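Local coordinates for protein dockerin type 1 (Clostridium thermocellum, PDB 4DH2) that binds calcium and, as the type I dockerin module of a probable glycoside hydrolase, docks onto a cohesin of a cellulosome anchoring protein, at residues 38-50 / 59-73. Residues are numbered along the deposited sequence; the frame is centred on the assembly and turned at random.
Sequences DDDMWVGDVNGDN and YLKRYLLHMIREFPK. With CA (calcium ion), chain I; SO4 (sulfate ion), chain K; SO4 (sulfate ion), chain J.
The ammonium group of Lys73 is gripped by two backbone carbonyls at the C-terminal end of helix 40-44, NZ donating to Trp42 O at 2.7 Å and to Asp45 O at 2.8 Å. The arrangement illustrates how an EF-hand-like calcium loop of a dockerin can be braced by the chain that returns after its exiting helix. The negative end of the helix dipole and the carboxylate of Asp45 close by would both favour the positive charge. The lysine chain runs extended before it turns about CG-CD (chi3 93°), which carries CE over one face of the Trp42 indole, 4.1 Å from the centroid of its six-membered ring. NZ lies off-centre above the same ring in a cation-pi contact, while the indole NE1 is held by Ala5 O. The backbone of Lys73 is held too, its N donating to Val46 O at 3.0 Å, nearly straight at 163°. The Val46 side chain wedges between helix 54-64 and the returning chain: CB lies over a face of the Phe71 ring, CG2 meets Tyr59 CB at 3.5 Å, and CG1 reaches Leu60 CD1. Asp45, Asn47 and Asp49 bind calcium through OD1, with Val51 O, Asp56 and a water completing the site. Pro72 packs on Asn47, whose OD1 coordinates the calcium at 2.3 Å while its ND2 donates to Asp49 OD2 and to O3 of a sulfate probably from the crystallisation liquor.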
ATOM      1  N   ASP B  38      14.188 -22.459  -2.794  1.00 37.54           N
ATOM      2  CA  ASP B  38      15.447 -23.206  -2.919  1.00 50.26           C
ATOM      3  C   ASP B  38      16.716 -22.362  -3.065  1.00 53.49           C
ATOM      4  O   ASP B  38      17.608 -22.403  -2.213  1.00 59.94           O
ATOM      5  CB  ASP B  38      15.388 -24.133  -4.138  1.00 62.32           C
ATOM      6  CG  ASP B  38      14.617 -25.414  -3.873  1.00 70.74           C
ATOM      7  OD1 ASP B  38      14.556 -25.852  -2.704  1.00 69.06           O
ATOM      8  OD2 ASP B  38      14.084 -25.984  -4.851  1.00 72.20           O
ATOM      9  N   ASP B  39      16.813 -21.652  -4.182  1.00 40.92           N
ATOM     10  CA  ASP B  39      18.061 -21.008  -4.567  1.00 38.50           C
ATOM     11  C   ASP B  39      18.055 -19.558  -4.066  1.00 27.39           C
ATOM     12  O   ASP B  39      17.569 -18.672  -4.766  1.00 29.67           O
ATOM     13  CB  ASP B  39      18.193 -21.045  -6.097  1.00 41.40           C
ATOM     14  CG  ASP B  39      19.568 -20.583  -6.587  1.00 61.39           C
ATOM     15  OD1 ASP B  39      20.280 -19.857  -5.850  1.00 59.75           O
ATOM     16  OD2 ASP B  39      19.932 -20.941  -7.730  1.00 67.58           O
ATOM     17  N   ASP B  40      18.592 -19.329  -2.872  1.00 34.47           N
ATOM     18  CA  ASP B  40      18.539 -18.012  -2.240  1.00 33.05           C
ATOM     19  C   ASP B  40      19.012 -16.910  -3.168  1.00 34.62           C
ATOM     20  O   ASP B  40      18.387 -15.853  -3.279  1.00 27.30           O
ATOM     21  CB  ASP B  40      19.418 -17.984  -0.994  1.00 27.27           C
ATOM     22  CG  ASP B  40      18.889 -18.861   0.104  1.00 37.10           C
ATOM     23  OD1 ASP B  40      17.699 -19.238   0.038  1.00 37.08           O
ATOM     24  OD2 ASP B  40      19.663 -19.189   1.030  1.00 40.65           O
ATOM     25  N   MET B  41      20.149 -17.145  -3.803  1.00 32.16           N
ATOM     26  CA  MET B  41      20.760 -16.115  -4.603  1.00 35.10           C
ATOM     27  C   MET B  41      19.906 -15.824  -5.841  1.00 36.28           C
ATOM     28  O   MET B  41      19.752 -14.674  -6.246  1.00 30.66           O
ATOM     29  CB  MET B  41      22.180 -16.522  -4.976  1.00 30.76           C
ATOM     30  CG  MET B  41      23.009 -15.377  -5.510  1.00 36.35           C
ATOM     31  SD  MET B  41      23.389 -14.034  -4.338  1.00 29.65           S
ATOM     32  CE  MET B  41      24.507 -14.889  -3.216  1.00 27.23           C
ATOM     33  N   TRP B  42      19.324 -16.848  -6.448  1.00 33.30           N
ATOM     34  CA  TRP B  42      18.528 -16.586  -7.638  1.00 33.82           C
ATOM     35  C   TRP B  42      17.291 -15.745  -7.282  1.00 26.55           C
ATOM     36  O   TRP B  42      17.024 -14.711  -7.903  1.00 28.89           O
ATOM     37  CB  TRP B  42      18.105 -17.875  -8.340  1.00 33.72           C
ATOM     38  CG  TRP B  42      17.249 -17.533  -9.484  1.00 35.77           C
ATOM     39  CD1 TRP B  42      15.907 -17.698  -9.571  1.00 38.06           C
ATOM     40  CD2 TRP B  42      17.661 -16.887 -10.698  1.00 34.36           C
ATOM     41  NE1 TRP B  42      15.450 -17.217 -10.774  1.00 36.17           N
ATOM     42  CE2 TRP B  42      16.508 -16.713 -11.486  1.00 37.67           C
ATOM     43  CE3 TRP B  42      18.895 -16.452 -11.198  1.00 31.77           C
ATOM     44  CZ2 TRP B  42      16.544 -16.122 -12.748  1.00 38.12           C
ATOM     45  CZ3 TRP B  42      18.933 -15.864 -12.456  1.00 43.52           C
ATOM     46  CH2 TRP B  42      17.763 -15.707 -13.216  1.00 42.51           C
ATOM     47  N   VAL B  43      16.590 -16.142  -6.230  1.00 27.23           N
ATOM     48  CA  VAL B  43      15.368 -15.434  -5.854  1.00 24.66           C
ATOM     49  C   VAL B  43      15.623 -14.153  -5.074  1.00 21.49           C
ATOM     50  O   VAL B  43      14.821 -13.211  -5.159  1.00 22.79           O
ATOM     51  CB  VAL B  43      14.409 -16.330  -5.040  1.00 27.46           C
ATOM     52  CG1 VAL B  43      14.022 -17.559  -5.856  1.00 35.45           C
ATOM     53  CG2 VAL B  43      15.043 -16.742  -3.697  1.00 37.22           C
ATOM     54  N   GLY B  44      16.691 -14.110  -4.284  1.00 21.52           N
ATOM     55  CA  GLY B  44      16.890 -12.989  -3.370  1.00 16.34           C
ATOM     56  C   GLY B  44      17.778 -11.885  -3.862  1.00 19.36           C
ATOM     57  O   GLY B  44      17.678 -10.766  -3.354  1.00 19.99           O
ATOM     58  N   ASP B  45      18.694 -12.181  -4.792  1.00 18.84           N
ATOM     59  CA  ASP B  45      19.577 -11.150  -5.333  1.00 24.57           C
ATOM     60  C   ASP B  45      18.877 -10.551  -6.545  1.00 26.80           C
ATOM     61  O   ASP B  45      19.065 -11.025  -7.673  1.00 23.86           O
ATOM     62  CB  ASP B  45      20.914 -11.737  -5.773  1.00 25.50           C
ATOM     63  CG  ASP B  45      21.765 -10.747  -6.541  1.00 27.91           C
ATOM     64  OD1 ASP B  45      21.622  -9.542  -6.315  1.00 23.63           O
ATOM     65  OD2 ASP B  45      22.585 -11.174  -7.399  1.00 27.51           O
ATOM     66  N   VAL B  46      18.063  -9.528  -6.314  1.00 23.99           N
ATOM     67  CA  VAL B  46      17.177  -9.038  -7.370  1.00 21.79           C
ATOM     68  C   VAL B  46      17.842  -8.020  -8.287  1.00 25.60           C
ATOM     69  O   VAL B  46      17.343  -7.767  -9.382  1.00 22.80           O
ATOM     70  CB  VAL B  46      15.887  -8.431  -6.812  1.00 17.35           C
ATOM     71  CG1 VAL B  46      15.137  -9.432  -5.981  1.00 18.21           C
ATOM     72  CG2 VAL B  46      16.180  -7.187  -6.000  1.00 18.76           C
ATOM     73  N   ASN B  47      18.947  -7.427  -7.848  1.00 23.51           N
ATOM     74  CA  ASN B  47      19.676  -6.472  -8.689  1.00 27.05           C
ATOM     75  C   ASN B  47      20.854  -7.133  -9.396  1.00 34.31           C
ATOM     76  O   ASN B  47      21.492  -6.525 -10.250  1.00 34.57           O
ATOM     77  CB  ASN B  47      20.121  -5.219  -7.921  1.00 25.58           C
ATOM     78  CG  ASN B  47      21.185  -5.504  -6.897  1.00 28.45           C
ATOM     79  OD1 ASN B  47      21.231  -6.587  -6.363  1.00 22.98           O
ATOM     80  ND2 ASN B  47      22.016  -4.520  -6.594  1.00 29.56           N
ATOM     81  N   GLY B  48      21.130  -8.379  -9.031  1.00 32.48           N
ATOM     82  CA  GLY B  48      22.108  -9.189  -9.731  1.00 35.28           C
ATOM     83  C   GLY B  48      23.555  -8.803  -9.478  1.00 38.61           C
ATOM     84  O   GLY B  48      24.386  -8.940 -10.370  1.00 33.10           O
ATOM     85  N   ASP B  49      23.868  -8.326  -8.274  1.00 25.04           N
ATOM     86  CA  ASP B  49      25.251  -8.042  -7.906  1.00 30.31           C
ATOM     87  C   ASP B  49      25.871  -9.208  -7.140  1.00 27.16           C
ATOM     88  O   ASP B  49      26.971  -9.092  -6.594  1.00 26.36           O
ATOM     89  CB  ASP B  49      25.371  -6.741  -7.097  1.00 33.19           C
ATOM     90  CG  ASP B  49      24.554  -6.756  -5.822  1.00 26.86           C
ATOM     91  OD1 ASP B  49      23.920  -7.785  -5.538  1.00 23.14           O
ATOM     92  OD2 ASP B  49      24.557  -5.731  -5.105  1.00 23.91           O
ATOM     93  N   ASN B  50      25.167 -10.336  -7.140  1.00 26.63           N
ATOM     94  CA  ASN B  50      25.608 -11.553  -6.476  1.00 27.65           C
ATOM     95  C   ASN B  50      25.784 -11.409  -4.968  1.00 31.55           C
ATOM     96  O   ASN B  50      26.553 -12.130  -4.329  1.00 27.30           O
ATOM     97  CB  ASN B  50      26.896 -12.073  -7.094  1.00 39.92           C
ATOM     98  CG  ASN B  50      26.838 -13.545  -7.354  1.00 51.98           C
ATOM     99  OD1 ASN B  50      25.774 -14.085  -7.680  1.00 41.96           O
ATOM    100  ND2 ASN B  50      27.972 -14.221  -7.198  1.00 57.44           N
ATOM    101  N   TYR B  59      14.883  -2.795  -3.241  1.00 21.90           N
ATOM    102  CA  TYR B  59      14.301  -3.013  -4.554  1.00 22.52           C
ATOM    103  C   TYR B  59      12.942  -3.635  -4.397  1.00 21.29           C
ATOM    104  O   TYR B  59      12.017  -3.295  -5.132  1.00 21.59           O
ATOM    105  CB  TYR B  59      15.161  -3.898  -5.463  1.00 16.21           C
ATOM    106  CG  TYR B  59      16.147  -3.118  -6.272  1.00 17.94           C
ATOM    107  CD1 TYR B  59      17.480  -3.069  -5.910  1.00 27.82           C
ATOM    108  CD2 TYR B  59      15.743  -2.405  -7.386  1.00 30.58           C
ATOM    109  CE1 TYR B  59      18.399  -2.333  -6.640  1.00 30.91           C
ATOM    110  CE2 TYR B  59      16.641  -1.664  -8.123  1.00 30.58           C
ATOM    111  CZ  TYR B  59      17.966  -1.639  -7.759  1.00 36.97           C
ATOM    112  OH  TYR B  59      18.849  -0.899  -8.501  1.00 31.89           O
ATOM    113  N   LEU B  60      12.800  -4.558  -3.452  1.00 17.77           N
ATOM    114  CA  LEU B  60      11.476  -5.132  -3.211  1.00 17.13           C
ATOM    115  C   LEU B  60      10.481  -4.045  -2.792  1.00 19.02           C
ATOM    116  O   LEU B  60       9.338  -4.038  -3.270  1.00 19.78           O
ATOM    117  CB  LEU B  60      11.481  -6.225  -2.145  1.00 20.08           C
ATOM    118  CG  LEU B  60      11.541  -7.657  -2.632  1.00 32.19           C
ATOM    119  CD1 LEU B  60      12.904  -7.907  -3.244  1.00 40.86           C
ATOM    120  CD2 LEU B  60      11.286  -8.600  -1.476  1.00 36.34           C
ATOM    121  N   LYS B  61      10.914  -3.134  -1.911  1.00 18.51           N
ATOM    122  CA  LYS B  61      10.066  -2.036  -1.460  1.00 17.29           C
ATOM    123  C   LYS B  61       9.641  -1.216  -2.667  1.00 19.59           C
ATOM    124  O   LYS B  61       8.453  -0.924  -2.826  1.00 20.75           O
ATOM    125  CB  LYS B  61      10.800  -1.162  -0.444  1.00 15.45           C
ATOM    126  CG  LYS B  61      10.050   0.083   0.013  1.00 21.36           C
ATOM    127  CD  LYS B  61      10.892   1.044   0.870  1.00 28.02           C
ATOM    128  CE  LYS B  61      11.018   0.559   2.313  1.00 55.55           C
ATOM    129  NZ  LYS B  61      11.365   1.634   3.318  1.00 66.75           N
ATOM    130  N   ARG B  62      10.599  -0.842  -3.517  1.00 19.48           N
ATOM    131  CA  ARG B  62      10.302  -0.068  -4.742  1.00 20.99           C
ATOM    132  C   ARG B  62       9.300  -0.764  -5.661  1.00 25.52           C
ATOM    133  O   ARG B  62       8.404  -0.135  -6.259  1.00 22.14           O
ATOM    134  CB  ARG B  62      11.598   0.242  -5.523  1.00 23.47           C
ATOM    135  CG  ARG B  62      12.485   1.273  -4.865  1.00 30.00           C
ATOM    136  CD  ARG B  62      13.758   1.466  -5.678  1.00 34.31           C
ATOM    137  NE  ARG B  62      14.678   2.384  -5.049  1.00 51.21           N
ATOM    138  CZ  ARG B  62      15.935   2.570  -5.449  1.00 69.78           C
ATOM    139  NH1 ARG B  62      16.418   1.879  -6.478  1.00 75.78           N
ATOM    140  NH2 ARG B  62      16.713   3.444  -4.818  1.00 59.95           N
ATOM    141  N   TYR B  63       9.457  -2.069  -5.798  1.00 21.96           N
ATOM    142  CA  TYR B  63       8.567  -2.865  -6.611  1.00 22.30           C
ATOM    143  C   TYR B  63       7.168  -2.841  -6.011  1.00 26.66           C
ATOM    144  O   TYR B  63       6.189  -2.625  -6.721  1.00 23.39           O
ATOM    145  CB  TYR B  63       9.116  -4.284  -6.686  1.00 21.37           C
ATOM    146  CG  TYR B  63       8.268  -5.262  -7.467  1.00 18.83           C
ATOM    147  CD1 TYR B  63       8.462  -5.452  -8.829  1.00 29.58           C
ATOM    148  CD2 TYR B  63       7.293  -6.007  -6.838  1.00 24.87           C
ATOM    149  CE1 TYR B  63       7.682  -6.374  -9.541  1.00 32.55           C
ATOM    150  CE2 TYR B  63       6.509  -6.916  -7.536  1.00 25.95           C
ATOM    151  CZ  TYR B  63       6.709  -7.092  -8.885  1.00 37.77           C
ATOM    152  OH  TYR B  63       5.926  -8.009  -9.567  1.00 40.43           O
ATOM    153  N   LEU B  64       7.062  -2.998  -4.694  1.00 17.44           N
ATOM    154  CA  LEU B  64       5.747  -3.098  -4.077  1.00 15.49           C
ATOM    155  C   LEU B  64       5.053  -1.723  -4.048  1.00 16.78           C
ATOM    156  O   LEU B  64       3.827  -1.657  -3.957  1.00 19.55           O
ATOM    157  CB  LEU B  64       5.824  -3.699  -2.677  1.00 16.00           C
ATOM    158  CG  LEU B  64       6.237  -5.170  -2.649  1.00 19.19           C
ATOM    159  CD1 LEU B  64       6.373  -5.610  -1.199  1.00 20.97           C
ATOM    160  CD2 LEU B  64       5.239  -6.068  -3.418  1.00 21.47           C
ATOM    161  N   LEU B  65       5.855  -0.660  -4.105  1.00 18.91           N
ATOM    162  CA  LEU B  65       5.344   0.706  -4.171  1.00 20.22           C
ATOM    163  C   LEU B  65       5.071   1.121  -5.632  1.00 23.26           C
ATOM    164  O   LEU B  65       4.677   2.258  -5.884  1.00 24.35           O
ATOM    165  CB  LEU B  65       6.343   1.677  -3.538  1.00 19.93           C
ATOM    166  CG  LEU B  65       6.421   1.710  -1.986  1.00 21.44           C
ATOM    167  CD1 LEU B  65       7.572   2.560  -1.504  1.00 25.56           C
ATOM    168  CD2 LEU B  65       5.110   2.182  -1.329  1.00 24.14           C
ATOM    169  N   HIS B  66       5.284   0.199  -6.570  1.00 22.53           N
ATOM    170  CA  HIS B  66       5.128   0.443  -8.012  1.00 21.24           C
ATOM    171  C   HIS B  66       6.049   1.555  -8.541  1.00 28.93           C
ATOM    172  O   HIS B  66       5.732   2.243  -9.528  1.00 26.59           O
ATOM    173  CB  HIS B  66       3.662   0.759  -8.331  1.00 23.35           C
ATOM    174  CG  HIS B  66       2.722  -0.319  -7.897  1.00 31.64           C
ATOM    175  ND1 HIS B  66       1.368  -0.268  -8.134  1.00 36.38           N
ATOM    176  CD2 HIS B  66       2.948  -1.479  -7.241  1.00 28.12           C
ATOM    177  CE1 HIS B  66       0.797  -1.352  -7.637  1.00 30.15           C
ATOM    178  NE2 HIS B  66       1.737  -2.100  -7.081  1.00 32.15           N
ATOM    179  N   MET B  67       7.178   1.754  -7.866  1.00 29.16           N
ATOM    180  CA  MET B  67       8.226   2.663  -8.352  1.00 27.79           C
ATOM    181  C   MET B  67       9.009   2.058  -9.510  1.00 30.88           C
ATOM    182  O   MET B  67       9.607   2.776 -10.319  1.00 40.60           O
ATOM    183  CB  MET B  67       9.169   3.049  -7.224  1.00 30.15           C
ATOM    184  CG  MET B  67       8.493   3.866  -6.150  1.00 29.02           C
ATOM    185  SD  MET B  67       9.485   4.047  -4.669  1.00 29.42           S
ATOM    186  CE  MET B  67      10.818   5.081  -5.275  1.00 55.76           C
ATOM    187  N   ILE B  68       9.000   0.736  -9.578  1.00 29.74           N
ATOM    188  CA  ILE B  68       9.576  -0.011 -10.689  1.00 26.75           C
ATOM    189  C   ILE B  68       8.643  -1.158 -11.012  1.00 25.26           C
ATOM    190  O   ILE B  68       7.859  -1.602 -10.160  1.00 31.33           O
ATOM    191  CB  ILE B  68      11.008  -0.544 -10.355  1.00 25.23           C
ATOM    192  CG1 ILE B  68      10.965  -1.514  -9.168  1.00 24.03           C
ATOM    193  CG2 ILE B  68      11.919   0.612 -10.031  1.00 31.98           C
ATOM    194  CD1 ILE B  68      12.347  -2.005  -8.682  1.00 23.16           C
ATOM    195  N   ARG B  69       8.730  -1.667 -12.235  1.00 35.58           N
ATOM    196  CA  ARG B  69       7.811  -2.703 -12.702  1.00 39.46           C
ATOM    197  C   ARG B  69       8.492  -4.040 -12.692  1.00 33.84           C
ATOM    198  O   ARG B  69       7.839  -5.082 -12.757  1.00 33.67           O
ATOM    199  CB  ARG B  69       7.346  -2.421 -14.142  1.00 59.49           C
ATOM    200  CG  ARG B  69       6.299  -1.327 -14.288  1.00 79.27           C
ATOM    201  CD  ARG B  69       5.693  -1.295 -15.702  1.00 91.15           C
ATOM    202  NE  ARG B  69       4.572  -2.229 -15.855  1.00102.05           N
ATOM    203  CZ  ARG B  69       3.657  -2.164 -16.821  1.00107.75           C
ATOM    204  NH1 ARG B  69       2.675  -3.057 -16.870  1.00106.66           N
ATOM    205  NH2 ARG B  69       3.711  -1.205 -17.741  1.00109.41           N
ATOM    206  N   GLU B  70       9.821  -4.016 -12.648  1.00 33.62           N
ATOM    207  CA  GLU B  70      10.581  -5.253 -12.580  1.00 35.09           C
ATOM    208  C   GLU B  70      11.925  -4.973 -11.912  1.00 25.41           C
ATOM    209  O   GLU B  70      12.305  -3.821 -11.719  1.00 25.06           O
ATOM    210  CB  GLU B  70      10.852  -5.794 -13.984  1.00 40.98           C
ATOM    211  CG  GLU B  70      11.776  -4.887 -14.770  1.00 58.95           C
ATOM    212  CD  GLU B  70      11.769  -5.171 -16.256  1.00 82.61           C
ATOM    213  OE1 GLU B  70      11.622  -6.349 -16.644  1.00 91.75           O
ATOM    214  OE2 GLU B  70      11.909  -4.207 -17.035  1.00 90.25           O
ATOM    215  N   PHE B  71      12.639  -6.047 -11.607  1.00 28.99           N
ATOM    216  CA  PHE B  71      13.946  -5.956 -10.968  1.00 27.75           C
ATOM    217  C   PHE B  71      15.057  -5.907 -12.007  1.00 35.15           C
ATOM    218  O   PHE B  71      14.909  -6.396 -13.124  1.00 34.26           O
ATOM    219  CB  PHE B  71      14.147  -7.153 -10.041  1.00 23.52           C
ATOM    220  CG  PHE B  71      13.134  -7.218  -8.948  1.00 23.77           C
ATOM    221  CD1 PHE B  71      13.083  -6.207  -7.979  1.00 23.58           C
ATOM    222  CD2 PHE B  71      12.235  -8.252  -8.878  1.00 23.72           C
ATOM    223  CE1 PHE B  71      12.127  -6.237  -6.973  1.00 22.29           C
ATOM    224  CE2 PHE B  71      11.280  -8.289  -7.862  1.00 22.42           C
ATOM    225  CZ  PHE B  71      11.238  -7.274  -6.915  1.00 24.74           C
ATOM    226  N   PRO B  72      16.183  -5.320 -11.636  1.00 29.57           N
ATOM    227  CA  PRO B  72      17.275  -5.189 -12.601  1.00 31.95           C
ATOM    228  C   PRO B  72      17.692  -6.526 -13.194  1.00 45.25           C
ATOM    229  O   PRO B  72      17.951  -6.590 -14.399  1.00 39.95           O
ATOM    230  CB  PRO B  72      18.397  -4.569 -11.776  1.00 30.16           C
ATOM    231  CG  PRO B  72      17.676  -3.779 -10.727  1.00 27.26           C
ATOM    232  CD  PRO B  72      16.427  -4.548 -10.402  1.00 29.19           C
ATOM    233  N   LYS B  73      17.732  -7.581 -12.383  1.00 36.93           N
ATOM    234  CA  LYS B  73      18.113  -8.893 -12.892  1.00 38.40           C
ATOM    235  C   LYS B  73      16.934  -9.567 -13.598  1.00 40.17           C
ATOM    236  O   LYS B  73      15.809  -9.482 -13.124  1.00 41.51           O
ATOM    237  CB  LYS B  73      18.592  -9.764 -11.743  1.00 28.28           C
ATOM    238  CG  LYS B  73      19.004 -11.169 -12.140  1.00 33.51           C
ATOM    239  CD  LYS B  73      19.636 -11.924 -10.972  1.00 36.16           C
ATOM    240  CE  LYS B  73      18.591 -12.738 -10.201  1.00 28.77           C
ATOM    241  NZ  LYS B  73      19.160 -13.448  -9.000  1.00 27.20           N
TER
HETATM  242 CA    CA I 102      21.744  -7.968  -4.549  1.00 21.18          CA
HETATM  243  S   SO4 K 104      14.338   4.956  -2.681  1.00 72.69           S
HETATM  244  O1  SO4 K 104      13.598   5.729  -1.688  1.00 74.88           O
HETATM  245  O2  SO4 K 104      15.735   4.852  -2.253  1.00 73.36           O
HETATM  246  O3  SO4 K 104      13.762   3.617  -2.776  1.00 73.78           O
HETATM  247  O4  SO4 K 104      14.246   5.605  -3.993  1.00 69.43           O
HETATM  248  S   SO4 J 103      22.334  -1.122  -7.693  0.54 49.91           S
HETATM  249  O1  SO4 J 103      21.345  -0.233  -7.092  1.00 60.43           O
HETATM  250  O2  SO4 J 103      23.148  -1.663  -6.605  1.00 59.19           O
HETATM  251  O3  SO4 J 103      21.678  -2.176  -8.458  1.00 42.10           O
HETATM  252  O4  SO4 J 103      23.180  -0.375  -8.627  1.00 69.96           O
HETATM  253  O   HOH W   1      22.639  -6.213  -3.366  1.00 23.65           O